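Local coordinates for glucose-binding protein (Thermus thermophilus HB27, PDB 2B3B), which binds glucose in a cleft and probably serves as the solute-binding component of a binding-protein-dependent sugar transport system, at residues 116-121 and 273-278; 3-8 and 60-65. All coordinates share one frame; numbering follows the deposited sequence.

Contact 1: 116-121 and 273-278; sequences VNIHRS and FMMLSD. With GLC (alpha-D-glucopyranose), chain G.
The sugar-binding cleft of this periplasmic-binding-protein fold is lined by an antiparallel strand pair, His119 facing Leu276 as a hydrogen-bonded pair and Arg120 facing Met275 as a non-hydrogen-bonded one. Reciprocal backbone bonds join His119 and Leu276, and Ser121 N reaches Met274 O. Toward the sugar, side chains join one more backbone bond, Val116 N to Asp278 O. Asn117 suits this end because its amide accepts and donates: OD1 takes the backbone N of Asp278 at 2.8 Å, while ND2 gives a nearly straight bond (167°) to Asp278 OD2, using that oxygen's anti lone pair. A chi1 of 72° sets CG of Asn117 between N and the carbonyl carbon, turning the amide onto the aspartate. Ser277 OG closes on Asn117 O at 2.7 Å. A carboxylate fits two adjacent hydroxyls, and Asp278 receives glucose O2 on OD1 and glucose O3 on OD2, each at 2.6 Å. Away from the sugar, the extended Arg120 chain lies across one face of Phe273, its CD 3.8 Å from the ring centroid in a CH-pi contact, with the guanidinium plane 12° from the ring's. That guanidinium bonds to Val272 O and is salt-bridged to Asp336. His119, whose ring edge meets Asp278 OD2, bonds to Asp243 and Lys312. With OD2 gripped by Asn117 and glucose O3, and OD1 by glucose O2, the carboxylate is held against rotation, and these donors would probably favour its charged form.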
loop_
_atom_site.group_PDB
_atom_site.type_symbol
_atom_site.label_atom_id
_atom_site.label_comp_id
_atom_site.label_asym_id
_atom_site.label_seq_id
_atom_site.Cartn_x
_atom_site.Cartn_y
_atom_site.Cartn_z
ATOM N N VAL A 116 -0.019 9.443 8.124
ATOM C CA VAL A 116 0.885 8.992 9.173
ATOM C C VAL A 116 2.181 8.489 8.587
ATOM O O VAL A 116 3.208 8.405 9.272
ATOM C CB VAL A 116 0.204 7.977 10.120
ATOM C CG1 VAL A 116 -0.165 6.704 9.412
ATOM C CG2 VAL A 116 1.128 7.649 11.327
ATOM N N ASN A 117 2.156 8.179 7.291
ATOM C CA ASN A 117 3.252 7.495 6.671
ATOM C C ASN A 117 3.214 7.612 5.162
ATOM O O ASN A 117 2.274 8.174 4.593
ATOM C CB ASN A 117 3.252 6.009 7.092
ATOM C CG ASN A 117 2.124 5.181 6.452
ATOM O OD1 ASN A 117 1.404 5.647 5.578
ATOM N ND2 ASN A 117 1.980 3.931 6.900
ATOM N N ILE A 118 4.265 7.098 4.548
ATOM C CA ILE A 118 4.315 6.809 3.112
ATOM C C ILE A 118 4.815 5.353 2.987
ATOM O O ILE A 118 5.874 5.015 3.528
ATOM C CB ILE A 118 5.308 7.712 2.358
ATOM C CG1 ILE A 118 4.965 9.214 2.543
ATOM C CG2 ILE A 118 5.379 7.322 0.875
ATOM C CD1 ILE A 118 3.729 9.648 1.766
ATOM N N HIS A 119 4.048 4.498 2.296
ATOM C CA HIS A 119 4.535 3.182 1.858
ATOM C C HIS A 119 4.814 3.223 0.366
ATOM O O HIS A 119 4.226 3.996 -0.376
ATOM C CB HIS A 119 3.532 2.047 2.125
ATOM C CG HIS A 119 3.615 1.434 3.489
ATOM N ND1 HIS A 119 4.714 0.729 3.927
ATOM C CD2 HIS A 119 2.705 1.375 4.493
ATOM C CE1 HIS A 119 4.488 0.293 5.153
ATOM N NE2 HIS A 119 3.276 0.668 5.517
ATOM N N ARG A 120 5.700 2.346 -0.071
ATOM C CA ARG A 120 6.002 2.151 -1.481
ATOM C C ARG A 120 5.490 0.776 -1.874
ATOM O O ARG A 120 5.694 -0.187 -1.130
ATOM C CB ARG A 120 7.497 2.192 -1.689
ATOM C CG ARG A 120 7.933 2.115 -3.131
ATOM C CD ARG A 120 9.402 2.289 -3.227
ATOM N NE ARG A 120 9.854 2.382 -4.608
ATOM C CZ ARG A 120 11.106 2.636 -4.977
ATOM N NH1 ARG A 120 12.045 2.828 -4.075
ATOM N NH2 ARG A 120 11.423 2.721 -6.260
ATOM N N SER A 121 4.844 0.707 -3.037
ATOM C CA SER A 121 4.241 -0.499 -3.549
ATOM C C SER A 121 5.266 -1.325 -4.335
ATOM O O SER A 121 5.327 -2.548 -4.168
ATOM C CB SER A 121 3.045 -0.154 -4.453
ATOM O OG SER A 121 2.536 -1.304 -5.114
ATOM N N PHE A 273 8.614 5.901 -7.768
ATOM C CA PHE A 273 8.195 5.482 -6.437
ATOM C C PHE A 273 6.677 5.460 -6.520
ATOM O O PHE A 273 6.035 6.493 -6.664
ATOM C CB PHE A 273 8.755 6.497 -5.421
ATOM C CG PHE A 273 8.534 6.160 -3.959
ATOM C CD1 PHE A 273 9.614 6.117 -3.095
ATOM C CD2 PHE A 273 7.252 5.987 -3.427
ATOM C CE1 PHE A 273 9.445 5.856 -1.742
ATOM C CE2 PHE A 273 7.084 5.740 -2.060
ATOM C CZ PHE A 273 8.179 5.685 -1.225
ATOM N N MET A 274 6.102 4.264 -6.490
ATOM C CA MET A 274 4.660 4.113 -6.502
ATOM C C MET A 274 4.203 4.172 -5.063
ATOM O O MET A 274 4.437 3.248 -4.279
ATOM C CB MET A 274 4.230 2.800 -7.170
ATOM C CG MET A 274 2.722 2.636 -7.201
ATOM S SD MET A 274 2.082 1.166 -8.068
ATOM C CE MET A 274 2.159 1.690 -9.760
ATOM N N MET A 275 3.556 5.272 -4.696
ATOM C CA MET A 275 3.321 5.522 -3.271
ATOM C C MET A 275 1.910 5.203 -2.897
ATOM O O MET A 275 1.027 5.102 -3.761
ATOM C CB MET A 275 3.633 6.987 -2.886
ATOM C CG MET A 275 2.821 8.040 -3.610
ATOM S SD MET A 275 1.188 8.400 -2.950
ATOM C CE MET A 275 1.556 9.098 -1.339
ATOM N N LEU A 276 1.727 5.082 -1.591
ATOM C CA LEU A 276 0.437 5.116 -0.925
ATOM C C LEU A 276 0.652 5.696 0.467
ATOM O O LEU A 276 1.763 5.775 0.936
ATOM C CB LEU A 276 -0.188 3.711 -0.818
ATOM C CG LEU A 276 0.720 2.697 -0.098
ATOM C CD1 LEU A 276 0.004 2.107 1.078
ATOM C CD2 LEU A 276 1.318 1.612 -1.029
ATOM N N SER A 277 -0.424 6.060 1.135
ATOM C CA SER A 277 -0.333 6.679 2.448
ATOM C C SER A 277 -1.506 6.258 3.327
ATOM O O SER A 277 -2.695 6.399 2.954
ATOM C CB SER A 277 -0.265 8.207 2.296
ATOM O OG SER A 277 -0.089 8.844 3.540
ATOM N N ASP A 278 -1.164 5.722 4.493
ATOM C CA ASP A 278 -2.138 5.488 5.548
ATOM C C ASP A 278 -2.421 6.802 6.285
ATOM O O ASP A 278 -1.494 7.521 6.664
ATOM C CB ASP A 278 -1.613 4.453 6.524
ATOM C CG ASP A 278 -1.423 3.077 5.882
ATOM O OD1 ASP A 278 -2.381 2.583 5.238
ATOM O OD2 ASP A 278 -0.322 2.499 6.045
HETATM C C1 GLC G . -2.418 -1.560 3.172
HETATM C C2 GLC G . -1.811 -0.445 4.095
HETATM C C3 GLC G . -0.592 -0.851 4.935
HETATM C C4 GLC G . -0.626 -2.343 5.276
HETATM C C5 GLC G . -0.741 -3.190 3.994
HETATM C C6 GLC G . -0.830 -4.709 4.214
HETATM O O1 GLC G . -2.673 -1.199 1.866
HETATM O O2 GLC G . -1.694 0.850 3.482
HETATM O O3 GLC G . -0.629 -0.113 6.147
HETATM O O4 GLC G . 0.554 -2.710 5.971
HETATM O O5 GLC G . -1.869 -2.868 3.199
HETATM O O6 GLC G . -1.952 -5.037 4.979
#

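Contact 2: 3-8 and 60-65; sequences LEIFSW and PDTFQV. With GLC (alpha-D-glucopyranose), chain G.
Backbone bonds of a parallel strand pair join Phe6 to its neighbours across the contact: its N donates to Thr62 O at 3.0 Å and its O accepts from Gln64 N at 2.8 Å. Side chains extend the polar pairing at both ends. Asp61 OD2 takes Glu4 N at 2.8 Å and is also bonded by Asn288, whereas Gln64 OE1 accepts Trp8 N at 2.9 Å in a nearly straight bond. Stacking accompanies that bond: Gln64, extended with CG anti to its N (chi1 -175°), lays its amide over one face of the Trp8 indole, the planes 18° apart and NE2 3.3 Å from CE2 of Trp8. A flat amide suits the broad indole face, and the indole adds an edge N-H for the sugar. It turns that edge to glucose C1 and gives O5 a weak bond from NE1. A leucine in place of Trp8 would probably leave the Gln64 amide without its stacking partner and the sugar without that edge. Apolar contacts are made by Phe6 CB, which packs on Pro60 CG and Phe63 CB. Phe6, Pro60 and Phe63 face Leu50 of helix 44-55, Leu3, Ile5 and Thr62 meet Trp295 of helix 289-299, and strand 32-37 continues the sheet beyond 2-7.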
loop_
_atom_site.group_PDB
_atom_site.type_symbol
_atom_site.label_atom_id
_atom_site.label_comp_id
_atom_site.label_asym_id
_atom_site.label_seq_id
_atom_site.Cartn_x
_atom_site.Cartn_y
_atom_site.Cartn_z
ATOM N N LEU A 3 -11.528 6.037 23.269
ATOM C CA LEU A 3 -11.138 6.302 21.888
ATOM C C LEU A 3 -11.115 4.969 21.124
ATOM O O LEU A 3 -10.409 4.059 21.509
ATOM C CB LEU A 3 -9.758 6.944 21.840
ATOM C CG LEU A 3 -9.168 7.129 20.429
ATOM C CD1 LEU A 3 -10.001 8.124 19.638
ATOM C CD2 LEU A 3 -7.717 7.554 20.469
ATOM N N GLU A 4 -11.894 4.864 20.055
ATOM C CA GLU A 4 -11.933 3.631 19.252
ATOM C C GLU A 4 -11.259 3.887 17.919
ATOM O O GLU A 4 -11.708 4.728 17.148
ATOM C CB GLU A 4 -13.365 3.182 19.016
ATOM C CG GLU A 4 -13.464 1.800 18.391
ATOM C CD GLU A 4 -14.855 1.509 17.937
ATOM O OE1 GLU A 4 -15.583 2.501 17.648
ATOM O OE2 GLU A 4 -15.231 0.305 17.885
ATOM N N ILE A 5 -10.166 3.178 17.682
ATOM C CA ILE A 5 -9.347 3.351 16.491
ATOM C C ILE A 5 -9.550 2.114 15.614
ATOM O O ILE A 5 -9.280 0.992 16.044
ATOM C CB ILE A 5 -7.868 3.433 16.830
ATOM C CG1 ILE A 5 -7.566 4.647 17.727
ATOM C CG2 ILE A 5 -7.008 3.530 15.571
ATOM C CD1 ILE A 5 -6.294 4.473 18.491
ATOM N N PHE A 6 -10.000 2.356 14.392
ATOM C CA PHE A 6 -10.333 1.296 13.457
ATOM C C PHE A 6 -9.210 1.196 12.414
ATOM O O PHE A 6 -8.751 2.199 11.873
ATOM C CB PHE A 6 -11.689 1.644 12.851
ATOM C CG PHE A 6 -12.304 0.556 11.987
ATOM C CD1 PHE A 6 -13.327 -0.247 12.486
ATOM C CD2 PHE A 6 -11.916 0.404 10.667
ATOM C CE1 PHE A 6 -13.916 -1.230 11.705
ATOM C CE2 PHE A 6 -12.530 -0.557 9.863
ATOM C CZ PHE A 6 -13.514 -1.385 10.397
ATOM N N SER A 7 -8.734 -0.017 12.163
ATOM C CA SER A 7 -7.652 -0.240 11.223
ATOM C C SER A 7 -7.593 -1.725 10.838
ATOM O O SER A 7 -8.357 -2.546 11.351
ATOM C CB SER A 7 -6.308 0.171 11.841
ATOM O OG SER A 7 -5.793 -0.805 12.728
ATOM N N TRP A 8 -6.677 -2.058 9.946
ATOM C CA TRP A 8 -6.419 -3.460 9.670
ATOM C C TRP A 8 -5.046 -3.885 10.148
ATOM O O TRP A 8 -4.479 -4.871 9.683
ATOM C CB TRP A 8 -6.678 -3.785 8.202
ATOM C CG TRP A 8 -5.904 -3.111 7.129
ATOM C CD1 TRP A 8 -4.774 -3.572 6.533
ATOM C CD2 TRP A 8 -6.296 -1.946 6.401
ATOM N NE1 TRP A 8 -4.401 -2.743 5.495
ATOM C CE2 TRP A 8 -5.331 -1.740 5.381
ATOM C CE3 TRP A 8 -7.383 -1.067 6.493
ATOM C CZ2 TRP A 8 -5.402 -0.664 4.480
ATOM C CZ3 TRP A 8 -7.452 0.016 5.589
ATOM C CH2 TRP A 8 -6.463 0.205 4.613
ATOM N N PRO A 60 -16.674 4.601 13.895
ATOM C CA PRO A 60 -15.648 4.567 14.915
ATOM C C PRO A 60 -15.188 6.014 15.112
ATOM O O PRO A 60 -15.640 6.902 14.385
ATOM C CB PRO A 60 -14.544 3.707 14.281
ATOM C CG PRO A 60 -14.710 3.911 12.843
ATOM C CD PRO A 60 -16.162 4.166 12.584
ATOM N N ASP A 61 -14.339 6.254 16.098
ATOM C CA ASP A 61 -13.853 7.613 16.350
ATOM C C ASP A 61 -12.900 8.076 15.258
ATOM O O ASP A 61 -12.787 9.265 14.993
ATOM C CB ASP A 61 -13.209 7.696 17.735
ATOM C CG ASP A 61 -14.221 7.509 18.844
ATOM O OD1 ASP A 61 -15.372 7.985 18.684
ATOM O OD2 ASP A 61 -13.878 6.871 19.864
ATOM N N THR A 62 -12.235 7.119 14.610
ATOM C CA THR A 62 -11.339 7.391 13.503
ATOM C C THR A 62 -11.023 6.060 12.819
ATOM O O THR A 62 -11.101 4.990 13.457
ATOM C CB THR A 62 -10.034 8.059 13.979
ATOM O OG1 THR A 62 -9.250 8.472 12.850
ATOM C CG2 THR A 62 -9.222 7.119 14.884
ATOM N N PHE A 63 -10.690 6.116 11.537
ATOM C CA PHE A 63 -10.375 4.885 10.807
ATOM C C PHE A 63 -9.236 5.071 9.831
ATOM O O PHE A 63 -9.102 6.124 9.174
ATOM C CB PHE A 63 -11.625 4.289 10.124
ATOM C CG PHE A 63 -12.284 5.195 9.121
ATOM C CD1 PHE A 63 -11.833 5.252 7.808
ATOM C CD2 PHE A 63 -13.395 5.956 9.481
ATOM C CE1 PHE A 63 -12.456 6.086 6.854
ATOM C CE2 PHE A 63 -14.027 6.777 8.551
ATOM C CZ PHE A 63 -13.553 6.843 7.222
ATOM N N GLN A 64 -8.409 4.035 9.745
ATOM C CA GLN A 64 -7.355 3.941 8.754
ATOM C C GLN A 64 -7.969 4.063 7.363
ATOM O O GLN A 64 -8.955 3.409 7.053
ATOM C CB GLN A 64 -6.658 2.592 8.874
ATOM C CG GLN A 64 -5.470 2.411 7.978
ATOM C CD GLN A 64 -4.867 1.003 8.029
ATOM O OE1 GLN A 64 -5.190 0.200 8.889
ATOM N NE2 GLN A 64 -3.991 0.717 7.088
ATOM N N VAL A 65 -7.371 4.902 6.530
ATOM C CA VAL A 65 -7.894 5.134 5.205
ATOM C C VAL A 65 -6.772 5.649 4.346
ATOM O O VAL A 65 -5.911 6.407 4.797
ATOM C CB VAL A 65 -9.108 6.120 5.244
ATOM C CG1 VAL A 65 -8.722 7.479 5.857
ATOM C CG2 VAL A 65 -9.725 6.300 3.828
HETATM C C1 GLC G . -2.418 -1.560 3.172
HETATM C C2 GLC G . -1.811 -0.445 4.095
HETATM C C3 GLC G . -0.592 -0.851 4.935
HETATM C C4 GLC G . -0.626 -2.343 5.276
HETATM C C5 GLC G . -0.741 -3.190 3.994
HETATM C C6 GLC G . -0.830 -4.709 4.214
HETATM O O1 GLC G . -2.673 -1.199 1.866
HETATM O O2 GLC G . -1.694 0.850 3.482
HETATM O O3 GLC G . -0.629 -0.113 6.147
HETATM O O4 GLC G . 0.554 -2.710 5.971
HETATM O O5 GLC G . -1.869 -2.868 3.199
HETATM O O6 GLC G . -1.952 -5.037 4.979
#

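In the fold
Contacts 1 and 2 belong to one mixed sheet, in which strands 62-66 and 272-280 are antiparallel neighbours, and both converge on glucose although their centres lie about 19 Å apart. They meet directly where Gln64 NE2 of contact 2 approaches Asp278 OD1 of contact 1 at 3.1 Å, a probable hydrogen bond. Gln64 therefore acts in the second shell, linking the indole of Trp8 to the carboxylate of Asp278. Contact 1 lies near the centre of the molecule, about 6 Å from it (centre to centre), against about 17 Å for contact 2. Trp9, Glu13, Ala42, His66, Lys312 and His348 complete the polar grip on glucose.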